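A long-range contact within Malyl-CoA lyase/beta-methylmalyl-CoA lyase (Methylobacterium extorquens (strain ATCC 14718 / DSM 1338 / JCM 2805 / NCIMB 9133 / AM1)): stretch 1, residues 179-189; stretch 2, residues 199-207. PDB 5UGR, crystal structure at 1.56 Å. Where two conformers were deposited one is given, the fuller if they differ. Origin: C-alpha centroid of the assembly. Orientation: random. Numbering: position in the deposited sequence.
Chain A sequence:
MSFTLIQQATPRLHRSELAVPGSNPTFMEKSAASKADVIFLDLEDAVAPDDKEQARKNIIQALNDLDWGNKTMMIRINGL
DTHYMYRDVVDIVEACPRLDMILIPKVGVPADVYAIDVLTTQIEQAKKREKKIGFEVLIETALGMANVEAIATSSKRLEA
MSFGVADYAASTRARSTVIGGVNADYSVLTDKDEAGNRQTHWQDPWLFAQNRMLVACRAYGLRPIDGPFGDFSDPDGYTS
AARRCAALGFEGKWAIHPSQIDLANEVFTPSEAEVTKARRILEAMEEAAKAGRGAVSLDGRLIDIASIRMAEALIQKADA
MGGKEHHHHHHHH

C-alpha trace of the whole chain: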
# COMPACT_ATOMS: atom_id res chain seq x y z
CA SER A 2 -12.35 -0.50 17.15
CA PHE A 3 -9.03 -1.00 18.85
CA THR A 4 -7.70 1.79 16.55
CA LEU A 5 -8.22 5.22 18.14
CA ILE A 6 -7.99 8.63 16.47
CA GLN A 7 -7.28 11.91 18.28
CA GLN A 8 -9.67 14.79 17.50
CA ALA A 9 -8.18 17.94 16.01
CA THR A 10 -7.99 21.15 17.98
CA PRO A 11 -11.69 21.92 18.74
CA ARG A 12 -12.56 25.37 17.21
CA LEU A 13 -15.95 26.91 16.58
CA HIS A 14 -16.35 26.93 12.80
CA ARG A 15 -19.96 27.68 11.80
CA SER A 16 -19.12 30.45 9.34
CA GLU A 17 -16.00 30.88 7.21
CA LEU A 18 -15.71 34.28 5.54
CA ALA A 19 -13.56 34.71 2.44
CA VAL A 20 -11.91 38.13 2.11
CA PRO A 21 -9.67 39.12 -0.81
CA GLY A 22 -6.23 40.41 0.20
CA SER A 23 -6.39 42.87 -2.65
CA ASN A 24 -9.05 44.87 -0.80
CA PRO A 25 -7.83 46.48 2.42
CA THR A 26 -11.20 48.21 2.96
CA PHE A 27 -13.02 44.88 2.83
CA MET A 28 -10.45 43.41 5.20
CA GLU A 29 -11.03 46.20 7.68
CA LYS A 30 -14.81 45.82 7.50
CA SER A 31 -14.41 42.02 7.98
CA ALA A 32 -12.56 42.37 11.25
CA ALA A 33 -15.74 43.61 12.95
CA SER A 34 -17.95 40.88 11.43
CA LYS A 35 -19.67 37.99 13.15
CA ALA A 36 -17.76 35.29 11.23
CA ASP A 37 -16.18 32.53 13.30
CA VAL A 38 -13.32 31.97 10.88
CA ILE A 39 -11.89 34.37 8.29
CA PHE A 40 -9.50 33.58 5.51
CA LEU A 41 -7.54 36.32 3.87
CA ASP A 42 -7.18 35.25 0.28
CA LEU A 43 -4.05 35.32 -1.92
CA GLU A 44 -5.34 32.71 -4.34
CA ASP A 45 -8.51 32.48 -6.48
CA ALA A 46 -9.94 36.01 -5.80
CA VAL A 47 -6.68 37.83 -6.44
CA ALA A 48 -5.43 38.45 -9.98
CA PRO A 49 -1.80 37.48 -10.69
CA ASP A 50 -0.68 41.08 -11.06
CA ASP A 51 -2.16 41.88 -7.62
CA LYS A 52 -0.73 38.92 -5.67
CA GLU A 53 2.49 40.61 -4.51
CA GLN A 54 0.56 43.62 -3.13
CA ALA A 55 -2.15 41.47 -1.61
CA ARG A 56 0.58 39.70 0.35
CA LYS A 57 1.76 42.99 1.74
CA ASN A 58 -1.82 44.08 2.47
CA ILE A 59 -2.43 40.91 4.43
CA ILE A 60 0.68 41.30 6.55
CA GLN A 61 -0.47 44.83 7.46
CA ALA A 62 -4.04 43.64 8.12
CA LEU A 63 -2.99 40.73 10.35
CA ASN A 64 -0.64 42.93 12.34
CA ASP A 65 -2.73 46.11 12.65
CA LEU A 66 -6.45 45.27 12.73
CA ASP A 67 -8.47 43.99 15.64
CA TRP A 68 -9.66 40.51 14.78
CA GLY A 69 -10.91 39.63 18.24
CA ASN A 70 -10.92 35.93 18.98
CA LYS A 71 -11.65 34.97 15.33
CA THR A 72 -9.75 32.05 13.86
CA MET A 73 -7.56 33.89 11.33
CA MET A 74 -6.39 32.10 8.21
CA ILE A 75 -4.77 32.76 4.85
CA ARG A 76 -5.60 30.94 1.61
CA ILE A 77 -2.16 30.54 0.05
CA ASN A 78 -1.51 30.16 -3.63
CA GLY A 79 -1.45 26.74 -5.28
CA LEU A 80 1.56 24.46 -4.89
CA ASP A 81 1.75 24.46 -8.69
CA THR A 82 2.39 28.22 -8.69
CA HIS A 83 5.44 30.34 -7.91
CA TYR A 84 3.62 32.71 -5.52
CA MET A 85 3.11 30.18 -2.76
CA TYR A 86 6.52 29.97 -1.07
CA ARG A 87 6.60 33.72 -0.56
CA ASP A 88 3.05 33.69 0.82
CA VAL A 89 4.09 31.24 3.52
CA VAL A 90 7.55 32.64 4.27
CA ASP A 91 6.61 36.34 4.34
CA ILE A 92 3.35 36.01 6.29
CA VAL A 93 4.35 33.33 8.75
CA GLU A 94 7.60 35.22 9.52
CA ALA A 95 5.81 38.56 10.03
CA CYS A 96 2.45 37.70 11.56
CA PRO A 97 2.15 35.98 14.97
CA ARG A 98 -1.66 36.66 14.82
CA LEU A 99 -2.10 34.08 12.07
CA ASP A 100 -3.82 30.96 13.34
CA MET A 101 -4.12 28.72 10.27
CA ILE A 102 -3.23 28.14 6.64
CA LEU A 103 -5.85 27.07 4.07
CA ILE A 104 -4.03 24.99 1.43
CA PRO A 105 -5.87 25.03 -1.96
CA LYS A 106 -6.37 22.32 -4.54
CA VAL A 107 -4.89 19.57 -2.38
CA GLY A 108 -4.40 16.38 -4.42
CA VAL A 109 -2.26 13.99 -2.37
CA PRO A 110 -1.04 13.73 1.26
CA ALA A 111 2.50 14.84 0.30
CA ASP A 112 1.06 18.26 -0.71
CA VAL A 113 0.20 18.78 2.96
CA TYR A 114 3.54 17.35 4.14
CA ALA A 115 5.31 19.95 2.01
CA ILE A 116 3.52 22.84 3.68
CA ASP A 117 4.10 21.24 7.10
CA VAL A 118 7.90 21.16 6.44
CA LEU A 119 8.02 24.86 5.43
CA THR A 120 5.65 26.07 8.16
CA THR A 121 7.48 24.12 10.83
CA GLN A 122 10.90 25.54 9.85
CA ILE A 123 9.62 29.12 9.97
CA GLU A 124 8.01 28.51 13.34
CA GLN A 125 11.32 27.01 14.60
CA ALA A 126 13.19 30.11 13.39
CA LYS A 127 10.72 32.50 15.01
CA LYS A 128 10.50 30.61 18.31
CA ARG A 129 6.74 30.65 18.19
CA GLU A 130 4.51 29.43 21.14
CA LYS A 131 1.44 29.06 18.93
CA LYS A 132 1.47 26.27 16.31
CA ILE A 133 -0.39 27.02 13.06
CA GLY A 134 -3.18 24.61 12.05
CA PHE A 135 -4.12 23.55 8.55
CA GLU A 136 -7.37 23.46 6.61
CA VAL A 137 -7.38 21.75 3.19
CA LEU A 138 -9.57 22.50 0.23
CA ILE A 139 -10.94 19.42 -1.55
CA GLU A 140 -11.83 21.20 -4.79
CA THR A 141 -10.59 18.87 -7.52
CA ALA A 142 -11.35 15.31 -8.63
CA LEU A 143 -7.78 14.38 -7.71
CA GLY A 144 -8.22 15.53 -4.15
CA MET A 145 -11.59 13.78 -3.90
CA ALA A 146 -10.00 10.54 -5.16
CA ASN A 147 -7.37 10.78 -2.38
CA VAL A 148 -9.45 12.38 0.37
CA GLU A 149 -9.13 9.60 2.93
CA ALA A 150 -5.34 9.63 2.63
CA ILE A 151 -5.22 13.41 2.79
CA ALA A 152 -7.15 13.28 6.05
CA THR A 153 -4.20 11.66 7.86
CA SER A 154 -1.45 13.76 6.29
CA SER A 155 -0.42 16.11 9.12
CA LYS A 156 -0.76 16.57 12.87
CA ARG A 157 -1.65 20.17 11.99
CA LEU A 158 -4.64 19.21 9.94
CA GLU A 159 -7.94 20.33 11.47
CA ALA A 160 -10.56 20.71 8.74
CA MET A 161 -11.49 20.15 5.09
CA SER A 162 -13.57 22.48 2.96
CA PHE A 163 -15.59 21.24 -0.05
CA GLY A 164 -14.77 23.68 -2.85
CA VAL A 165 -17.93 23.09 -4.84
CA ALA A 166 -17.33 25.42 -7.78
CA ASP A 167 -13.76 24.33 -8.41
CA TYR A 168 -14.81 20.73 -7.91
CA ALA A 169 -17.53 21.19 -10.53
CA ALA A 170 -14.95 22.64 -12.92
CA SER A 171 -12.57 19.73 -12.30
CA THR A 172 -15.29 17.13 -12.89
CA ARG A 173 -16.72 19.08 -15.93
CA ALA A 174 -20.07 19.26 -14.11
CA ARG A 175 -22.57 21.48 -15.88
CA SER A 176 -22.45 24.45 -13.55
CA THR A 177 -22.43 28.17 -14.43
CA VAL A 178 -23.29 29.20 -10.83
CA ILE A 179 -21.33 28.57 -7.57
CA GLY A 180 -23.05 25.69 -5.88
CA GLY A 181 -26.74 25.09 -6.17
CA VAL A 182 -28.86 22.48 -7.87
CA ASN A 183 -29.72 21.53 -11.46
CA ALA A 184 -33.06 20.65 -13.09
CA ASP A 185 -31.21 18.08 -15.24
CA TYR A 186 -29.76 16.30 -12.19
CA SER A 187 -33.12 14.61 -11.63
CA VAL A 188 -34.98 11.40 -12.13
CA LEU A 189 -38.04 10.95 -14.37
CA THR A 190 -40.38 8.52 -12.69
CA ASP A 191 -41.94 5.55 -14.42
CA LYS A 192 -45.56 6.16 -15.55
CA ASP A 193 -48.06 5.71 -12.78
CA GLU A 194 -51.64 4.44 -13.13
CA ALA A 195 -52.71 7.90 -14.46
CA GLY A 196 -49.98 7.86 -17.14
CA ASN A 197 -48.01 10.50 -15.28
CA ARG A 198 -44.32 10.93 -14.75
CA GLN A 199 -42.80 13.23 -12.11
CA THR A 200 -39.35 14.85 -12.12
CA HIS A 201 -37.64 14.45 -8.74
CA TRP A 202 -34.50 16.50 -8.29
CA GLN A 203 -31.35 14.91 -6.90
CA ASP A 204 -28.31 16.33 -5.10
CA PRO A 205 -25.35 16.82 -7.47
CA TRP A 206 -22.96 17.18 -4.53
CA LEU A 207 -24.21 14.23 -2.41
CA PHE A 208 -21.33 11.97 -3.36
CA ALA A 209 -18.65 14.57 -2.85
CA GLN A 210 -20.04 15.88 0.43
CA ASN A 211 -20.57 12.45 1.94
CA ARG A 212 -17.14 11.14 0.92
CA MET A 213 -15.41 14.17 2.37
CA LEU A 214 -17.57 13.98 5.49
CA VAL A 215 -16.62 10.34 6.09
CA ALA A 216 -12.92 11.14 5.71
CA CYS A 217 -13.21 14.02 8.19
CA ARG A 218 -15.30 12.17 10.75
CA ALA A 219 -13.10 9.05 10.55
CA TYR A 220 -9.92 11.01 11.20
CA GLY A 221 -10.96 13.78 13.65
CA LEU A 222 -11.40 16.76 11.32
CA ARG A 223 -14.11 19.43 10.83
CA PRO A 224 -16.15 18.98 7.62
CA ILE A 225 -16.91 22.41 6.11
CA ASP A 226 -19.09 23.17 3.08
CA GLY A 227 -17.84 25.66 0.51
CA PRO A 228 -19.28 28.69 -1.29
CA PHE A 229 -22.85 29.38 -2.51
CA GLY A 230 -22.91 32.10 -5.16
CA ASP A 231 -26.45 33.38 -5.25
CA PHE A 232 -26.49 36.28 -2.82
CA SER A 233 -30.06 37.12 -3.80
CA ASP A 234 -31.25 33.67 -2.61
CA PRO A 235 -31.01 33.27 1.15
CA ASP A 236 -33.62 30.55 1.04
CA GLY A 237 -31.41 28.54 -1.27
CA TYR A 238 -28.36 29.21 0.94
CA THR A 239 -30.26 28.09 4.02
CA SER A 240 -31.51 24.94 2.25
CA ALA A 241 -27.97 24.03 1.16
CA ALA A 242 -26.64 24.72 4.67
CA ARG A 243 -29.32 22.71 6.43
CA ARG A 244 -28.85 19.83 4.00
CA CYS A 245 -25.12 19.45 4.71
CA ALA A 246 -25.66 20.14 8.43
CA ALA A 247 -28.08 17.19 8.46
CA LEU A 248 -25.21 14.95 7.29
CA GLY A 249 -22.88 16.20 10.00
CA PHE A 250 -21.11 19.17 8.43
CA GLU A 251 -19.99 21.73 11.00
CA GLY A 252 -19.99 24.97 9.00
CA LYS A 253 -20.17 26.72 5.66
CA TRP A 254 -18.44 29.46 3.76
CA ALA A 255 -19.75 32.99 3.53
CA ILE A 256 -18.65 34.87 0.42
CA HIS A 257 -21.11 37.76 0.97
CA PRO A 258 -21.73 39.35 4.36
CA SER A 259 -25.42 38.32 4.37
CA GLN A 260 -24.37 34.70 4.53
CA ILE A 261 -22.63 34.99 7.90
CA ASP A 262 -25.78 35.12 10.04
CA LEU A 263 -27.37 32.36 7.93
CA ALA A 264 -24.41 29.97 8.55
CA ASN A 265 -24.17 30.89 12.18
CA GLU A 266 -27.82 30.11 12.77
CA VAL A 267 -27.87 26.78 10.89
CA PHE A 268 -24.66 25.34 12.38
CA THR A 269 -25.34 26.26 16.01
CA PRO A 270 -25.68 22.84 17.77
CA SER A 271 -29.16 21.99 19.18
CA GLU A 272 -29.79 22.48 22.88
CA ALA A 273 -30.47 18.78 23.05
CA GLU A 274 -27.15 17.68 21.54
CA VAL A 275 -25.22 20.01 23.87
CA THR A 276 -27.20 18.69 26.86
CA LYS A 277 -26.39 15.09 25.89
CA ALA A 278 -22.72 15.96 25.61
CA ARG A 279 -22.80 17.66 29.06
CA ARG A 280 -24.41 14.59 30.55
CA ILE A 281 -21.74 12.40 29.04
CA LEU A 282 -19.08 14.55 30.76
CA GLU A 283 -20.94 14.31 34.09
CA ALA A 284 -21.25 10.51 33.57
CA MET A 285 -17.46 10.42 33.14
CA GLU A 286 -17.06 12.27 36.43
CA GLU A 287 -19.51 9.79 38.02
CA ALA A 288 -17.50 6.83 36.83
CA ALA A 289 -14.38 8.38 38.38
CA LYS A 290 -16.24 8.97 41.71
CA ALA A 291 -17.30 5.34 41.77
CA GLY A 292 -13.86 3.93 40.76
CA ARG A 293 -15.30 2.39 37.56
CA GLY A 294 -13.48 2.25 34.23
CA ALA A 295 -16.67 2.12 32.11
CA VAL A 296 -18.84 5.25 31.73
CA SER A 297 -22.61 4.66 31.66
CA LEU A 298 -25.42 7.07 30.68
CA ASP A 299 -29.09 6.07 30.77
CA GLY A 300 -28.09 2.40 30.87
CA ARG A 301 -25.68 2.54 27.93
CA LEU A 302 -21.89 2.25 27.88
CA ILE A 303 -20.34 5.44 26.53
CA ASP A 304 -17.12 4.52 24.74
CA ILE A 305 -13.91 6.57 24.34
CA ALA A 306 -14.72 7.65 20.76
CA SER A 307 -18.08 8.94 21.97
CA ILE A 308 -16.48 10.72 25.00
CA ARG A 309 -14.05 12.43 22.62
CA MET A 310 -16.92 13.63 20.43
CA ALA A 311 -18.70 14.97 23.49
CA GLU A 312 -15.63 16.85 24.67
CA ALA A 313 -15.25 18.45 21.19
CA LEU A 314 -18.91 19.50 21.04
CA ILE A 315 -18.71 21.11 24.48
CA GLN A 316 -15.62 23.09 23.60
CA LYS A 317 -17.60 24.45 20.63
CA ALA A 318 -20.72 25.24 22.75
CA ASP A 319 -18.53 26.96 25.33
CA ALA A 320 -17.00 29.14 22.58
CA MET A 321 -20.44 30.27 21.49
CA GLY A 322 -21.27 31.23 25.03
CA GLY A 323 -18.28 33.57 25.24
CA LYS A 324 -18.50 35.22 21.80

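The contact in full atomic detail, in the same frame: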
# COMPACT_ATOMS: atom_id res chain seq x y z
N ILE A 179 -22.10 29.14 -8.68
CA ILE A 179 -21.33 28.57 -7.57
C ILE A 179 -22.30 27.79 -6.67
O ILE A 179 -23.13 28.34 -5.96
CB ILE A 179 -20.62 29.65 -6.81
CG1 ILE A 179 -19.60 30.36 -7.77
CG2 ILE A 179 -19.91 29.08 -5.58
CD1 ILE A 179 -18.93 31.60 -7.15
N GLY A 180 -22.15 26.48 -6.65
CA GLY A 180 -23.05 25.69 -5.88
C GLY A 180 -24.43 25.68 -6.57
O GLY A 180 -24.65 26.05 -7.76
N GLY A 181 -25.36 25.24 -5.77
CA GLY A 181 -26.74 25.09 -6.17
C GLY A 181 -27.07 23.76 -6.82
O GLY A 181 -26.26 22.85 -6.83
N VAL A 182 -28.27 23.69 -7.34
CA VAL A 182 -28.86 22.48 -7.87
C VAL A 182 -29.11 22.64 -9.41
O VAL A 182 -28.72 23.66 -10.04
CB VAL A 182 -30.08 22.08 -7.05
CG1 VAL A 182 -29.63 21.70 -5.64
CG2 VAL A 182 -31.09 23.19 -7.05
N ASN A 183 -29.66 21.60 -10.01
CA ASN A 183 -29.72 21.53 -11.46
C ASN A 183 -30.94 20.74 -11.90
O ASN A 183 -31.06 19.55 -11.52
CB ASN A 183 -28.43 20.84 -11.94
CG ASN A 183 -28.20 20.89 -13.43
OD1 ASN A 183 -27.02 20.95 -13.92
ND2 ASN A 183 -29.23 20.92 -14.16
N ALA A 184 -31.86 21.35 -12.62
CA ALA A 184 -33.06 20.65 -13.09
C ALA A 184 -32.77 19.34 -13.85
O ALA A 184 -33.61 18.46 -13.88
CB ALA A 184 -33.87 21.55 -14.00
N ASP A 185 -31.62 19.29 -14.52
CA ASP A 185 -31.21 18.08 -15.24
C ASP A 185 -30.69 16.99 -14.32
O ASP A 185 -30.66 15.81 -14.74
CB ASP A 185 -30.14 18.35 -16.28
CG ASP A 185 -30.66 19.10 -17.51
OD1 ASP A 185 -31.86 19.10 -17.85
OD2 ASP A 185 -29.80 19.67 -18.19
N TYR A 186 -30.27 17.34 -13.10
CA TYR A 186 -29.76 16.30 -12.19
C TYR A 186 -30.99 15.85 -11.38
O TYR A 186 -31.28 16.31 -10.25
CB TYR A 186 -28.61 16.77 -11.31
CG TYR A 186 -27.88 15.59 -10.72
CD1 TYR A 186 -27.24 14.68 -11.52
CD2 TYR A 186 -27.91 15.32 -9.35
CE1 TYR A 186 -26.65 13.54 -11.03
CE2 TYR A 186 -27.33 14.18 -8.85
CZ TYR A 186 -26.67 13.28 -9.68
OH TYR A 186 -26.06 12.15 -9.19
N SER A 187 -31.76 14.96 -12.04
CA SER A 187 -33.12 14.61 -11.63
C SER A 187 -33.44 13.27 -12.23
O SER A 187 -32.83 12.84 -13.21
CB SER A 187 -34.11 15.70 -12.11
OG SER A 187 -34.14 15.83 -13.52
N VAL A 188 -34.42 12.62 -11.58
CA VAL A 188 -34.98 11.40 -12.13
C VAL A 188 -36.40 11.62 -12.63
O VAL A 188 -37.17 12.39 -12.06
CB VAL A 188 -34.91 10.19 -11.20
CG1 VAL A 188 -33.46 9.87 -10.81
CG2 VAL A 188 -35.82 10.38 -9.99
N LEU A 189 -36.68 10.94 -13.74
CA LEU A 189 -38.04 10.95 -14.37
C LEU A 189 -38.70 9.65 -13.96
O LEU A 189 -38.17 8.58 -14.28
CB LEU A 189 -37.92 11.03 -15.87
CG LEU A 189 -39.24 11.09 -16.67
CD1 LEU A 189 -40.03 12.32 -16.32
CD2 LEU A 189 -38.97 10.99 -18.18
N GLN A 199 -43.27 12.06 -12.87
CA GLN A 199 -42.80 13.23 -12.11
C GLN A 199 -41.30 13.37 -12.33
O GLN A 199 -40.61 12.39 -12.68
CB GLN A 199 -43.04 13.07 -10.62
CG GLN A 199 -44.47 12.81 -10.26
CD GLN A 199 -45.46 13.67 -10.90
OE1 GLN A 199 -45.29 14.92 -11.00
NE2 GLN A 199 -46.57 13.03 -11.33
N THR A 200 -40.79 14.58 -12.09
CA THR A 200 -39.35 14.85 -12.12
C THR A 200 -38.95 15.17 -10.68
O THR A 200 -39.33 16.22 -10.13
CB THR A 200 -39.02 15.98 -13.10
OG1 THR A 200 -39.36 15.56 -14.44
CG2 THR A 200 -37.55 16.37 -13.02
N HIS A 201 -38.13 14.29 -10.11
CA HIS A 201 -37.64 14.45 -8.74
C HIS A 201 -36.15 14.80 -8.75
O HIS A 201 -35.31 14.06 -9.27
CB HIS A 201 -37.91 13.21 -7.91
CG HIS A 201 -39.37 12.99 -7.67
ND1 HIS A 201 -39.88 11.81 -7.21
CD2 HIS A 201 -40.43 13.83 -7.78
CE1 HIS A 201 -41.18 11.90 -7.08
NE2 HIS A 201 -41.55 13.12 -7.41
N TRP A 202 -35.85 15.98 -8.23
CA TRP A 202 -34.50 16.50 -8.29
C TRP A 202 -33.60 15.78 -7.30
O TRP A 202 -34.05 15.37 -6.22
CB TRP A 202 -34.45 18.01 -8.08
CG TRP A 202 -35.14 18.84 -9.12
CD1 TRP A 202 -36.32 18.59 -9.75
CD2 TRP A 202 -34.73 20.15 -9.54
NE1 TRP A 202 -36.67 19.66 -10.54
CE2 TRP A 202 -35.72 20.64 -10.42
CE3 TRP A 202 -33.64 20.95 -9.24
CZ2 TRP A 202 -35.61 21.89 -11.03
CZ3 TRP A 202 -33.55 22.20 -9.84
CH2 TRP A 202 -34.52 22.65 -10.72
N GLN A 203 -32.37 15.57 -7.71
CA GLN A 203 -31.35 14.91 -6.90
C GLN A 203 -30.28 15.90 -6.50
O GLN A 203 -30.27 17.05 -6.96
CB GLN A 203 -30.73 13.72 -7.66
CG GLN A 203 -31.74 12.75 -8.23
CD GLN A 203 -32.59 12.09 -7.26
OE1 GLN A 203 -32.12 11.46 -6.30
NE2 GLN A 203 -33.98 12.22 -7.48
N ASP A 204 -29.35 15.44 -5.66
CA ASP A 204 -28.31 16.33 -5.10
C ASP A 204 -27.01 16.07 -5.85
O ASP A 204 -26.35 15.07 -5.61
CB ASP A 204 -28.17 16.03 -3.62
CG ASP A 204 -27.14 16.90 -2.91
OD1 ASP A 204 -26.40 17.64 -3.57
OD2 ASP A 204 -27.10 16.79 -1.67
N PRO A 205 -26.56 17.04 -6.68
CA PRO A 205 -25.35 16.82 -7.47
C PRO A 205 -24.08 16.71 -6.65
O PRO A 205 -23.06 16.23 -7.15
CB PRO A 205 -25.26 18.04 -8.38
CG PRO A 205 -26.19 19.00 -7.83
CD PRO A 205 -27.14 18.36 -6.90
N TRP A 206 -24.13 17.17 -5.40
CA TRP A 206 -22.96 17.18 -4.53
C TRP A 206 -23.01 16.12 -3.43
O TRP A 206 -22.12 16.09 -2.57
CB TRP A 206 -22.71 18.59 -3.95
CG TRP A 206 -22.98 19.69 -4.92
CD1 TRP A 206 -23.98 20.63 -4.83
CD2 TRP A 206 -22.35 19.88 -6.20
NE1 TRP A 206 -23.95 21.42 -5.95
CE2 TRP A 206 -22.97 20.98 -6.81
CE3 TRP A 206 -21.28 19.28 -6.85
CZ2 TRP A 206 -22.61 21.42 -8.09
CZ3 TRP A 206 -20.95 19.72 -8.12
CH2 TRP A 206 -21.61 20.77 -8.71
N LEU A 207 -24.03 15.25 -3.45
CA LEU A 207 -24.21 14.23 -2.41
C LEU A 207 -22.97 13.36 -2.30
O LEU A 207 -22.44 13.13 -1.19
CB LEU A 207 -25.46 13.38 -2.71
CG LEU A 207 -25.83 12.33 -1.68
CD1 LEU A 207 -27.33 12.06 -1.75
CD2 LEU A 207 -25.03 11.04 -1.80
O HOH W 1 -30.61 19.05 -8.73

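The backbone sets the frame. Residues 187-189 and 200-202 run antiparallel, their axes 160° apart, and V188 with H201 forms the hydrogen-bonded pair: V188 N to H201 O and H201 N to V188 O are both 2.9 Å. Past the strand end, Q203 N donates to Y186 O at 2.9 Å and nearly straight, so the ladder continues one rung beyond the strands. Between these rungs S187 CA comes 3.3 Å from H201 O; on the other side of the V188/H201 pair, T200 CA lies 3.3 Å from V188 O and L189 CA 3.4 Å from Q199 O.

Side chains alternate accordingly. S187, L189, T200 and W202 share one face; V188 and H201 take the other. There, Q203 folds back so that its NE2 donates to H201 O at 2.9 Å and lies 3.6 Å from V188 CG2, giving the bridging carbonyl a second donor.

The apolar packing centres on two aromatic rings. A type I turn from N183 to Y186, closed by Y186 N to N183 O at 2.8 Å, lays A184 over W202: A184 CA sits 3.4 Å from the centroid of the six-membered ring, 12° off its normal. S187 OG, donating to A184 O at 2.7 Å, ties that turn to the strand. V182 CG2 meets the edge of the same indole at W202 CZ3, 3.8 Å away. The Y186 ring rests against the other stretch, with Y186 CD2 3.9 Å from P205 CB.

At the far end a single polar side-chain contact crosses: W206 NE1 donates to G181 O at 2.9 Å, close to the indole plane. G181 adopts backbone angles that by themselves call for glycine.

One water bridges the loops, accepting from N183 N at 3.0 Å and donating to Q203 O at 2.7 Å, where direct backbone pairing has ended.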